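Local coordinates for uncharacterized protein YjgB (Bacillus subtilis, PDB 4YGT), which is of unknown function but is a putative secreted lipoprotein and the first structural representative of the DUF4309 family, at residues Gly47-His50 / Ala51-Glu55. Sequence-based numbering, arbitrary orientation.
Sequences GDVH and AAFGE
The C-terminal turn of helix 46-53 holds His50 and Glu55 together where the chain leaves the helix at Gly54. ND1 of His50 donates to OE2 of Glu55 at 3.0 Å, a moderately bent bond with 144° at the hydrogen. OE2 is met on its syn side, with ND1 35° out of the carboxylate plane; the two flat groups are turned steeply against each other. A bend at chi2 (-51°) folds the Glu55 chain back to the ring. NE2 of His50 is hydrogen-bonded to OD2 of Asp67, so both ring nitrogens have an acidic partner and the rotation of the imidazole is fixed. Gly54 O lies over one ring face, offset toward the rim; it also receives a CA-H...O contact from His50 CA (3.5 Å) and is hydrogen-bonded to Tyr69 OH. An alanine at His50 would remove the ring and is likely to leave Glu55 and Asp67 without their shared partner. Along the backbone, Phe53 N donates to Val49 O at 2.8 Å, nearly straight, and Gly54 N closes the last turn on His50 O (2.8 Å). Val49 CG1 lies 4.4 Å from Phe53 CD1, and both side chains pack on Tyr69 and Phe80 of the sheet. Positive phi at Gly54 ends the helix, an arrangement typical of a glycine-terminated helix C-terminus, here packed by Val49 and Phe53 on strands 67-69 and 77-82, at one end of the antiparallel sheet.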
loop_
_atom_site.group_PDB
_atom_site.type_symbol
_atom_site.label_atom_id
_atom_site.label_comp_id
_atom_site.label_asym_id
_atom_site.label_seq_id
_atom_site.Cartn_x
_atom_site.Cartn_y
_atom_site.Cartn_z
ATOM N N GLY A 47 8.544 -12.607 10.382
ATOM C CA GLY A 47 9.611 -13.501 9.955
ATOM C C GLY A 47 9.636 -13.708 8.454
ATOM O O GLY A 47 10.719 -13.708 7.869
ATOM N N ASP A 48 8.454 -13.870 7.817
ATOM C CA ASP A 48 8.349 -14.045 6.362
ATOM C C ASP A 48 8.723 -12.751 5.642
ATOM O O ASP A 48 9.331 -12.794 4.581
ATOM C CB ASP A 48 6.923 -14.478 5.939
ATOM C CG ASP A 48 6.432 -15.832 6.440
ATOM O OD1 ASP A 48 7.269 -16.750 6.606
ATOM O OD2 ASP A 48 5.200 -15.992 6.613
ATOM N N VAL A 49 8.308 -11.605 6.194
ATOM C CA VAL A 49 8.588 -10.271 5.645
ATOM C C VAL A 49 10.114 -10.063 5.626
ATOM O O VAL A 49 10.685 -9.665 4.609
ATOM C CB VAL A 49 7.836 -9.156 6.440
ATOM C CG1 VAL A 49 8.292 -7.764 6.023
ATOM C CG2 VAL A 49 6.321 -9.296 6.288
ATOM N N HIS A 50 10.760 -10.358 6.749
ATOM C CA HIS A 50 12.197 -10.235 6.915
ATOM C C HIS A 50 12.929 -11.211 6.018
ATOM O O HIS A 50 13.959 -10.856 5.453
ATOM C CB HIS A 50 12.574 -10.436 8.388
ATOM C CG HIS A 50 12.292 -9.232 9.225
ATOM N ND1 HIS A 50 13.235 -8.727 10.093
ATOM C CD2 HIS A 50 11.195 -8.438 9.264
ATOM C CE1 HIS A 50 12.678 -7.660 10.646
ATOM N NE2 HIS A 50 11.450 -7.451 10.181
ATOM N N ALA A 51 12.374 -12.416 5.838
ATOM C CA ALA A 51 12.927 -13.422 4.932
ATOM C C ALA A 51 12.912 -12.882 3.486
ATOM O O ALA A 51 13.913 -12.978 2.786
ATOM C CB ALA A 51 12.128 -14.725 5.038
ATOM N N ALA A 52 11.818 -12.242 3.086
ATOM C CA ALA A 52 11.650 -11.700 1.746
ATOM C C ALA A 52 12.434 -10.409 1.486
ATOM O O ALA A 52 13.074 -10.311 0.449
ATOM C CB ALA A 52 10.173 -11.453 1.466
ATOM N N PHE A 53 12.354 -9.433 2.388
ATOM C CA PHE A 53 12.902 -8.093 2.223
ATOM C C PHE A 53 14.201 -7.795 2.951
ATOM O O PHE A 53 14.812 -6.761 2.669
ATOM C CB PHE A 53 11.861 -7.081 2.707
ATOM C CG PHE A 53 10.698 -6.846 1.779
ATOM C CD1 PHE A 53 9.584 -7.679 1.806
ATOM C CD2 PHE A 53 10.712 -5.793 0.875
ATOM C CE1 PHE A 53 8.505 -7.462 0.946
ATOM C CE2 PHE A 53 9.629 -5.574 0.017
ATOM C CZ PHE A 53 8.533 -6.412 0.058
ATOM N N GLY A 54 14.611 -8.655 3.876
ATOM C CA GLY A 54 15.790 -8.399 4.692
ATOM C C GLY A 54 15.401 -7.563 5.898
ATOM O O GLY A 54 14.225 -7.511 6.278
ATOM N N GLU A 55 16.374 -6.891 6.506
ATOM C CA GLU A 55 16.131 -6.032 7.666
ATOM C C GLU A 55 15.613 -4.707 7.199
ATOM O O GLU A 55 16.069 -4.222 6.158
ATOM C CB GLU A 55 17.401 -5.856 8.542
ATOM C CG GLU A 55 17.802 -7.115 9.299
ATOM C CD GLU A 55 16.680 -7.749 10.099
ATOM O OE1 GLU A 55 16.176 -7.086 11.035
ATOM O OE2 GLU A 55 16.258 -8.877 9.748
#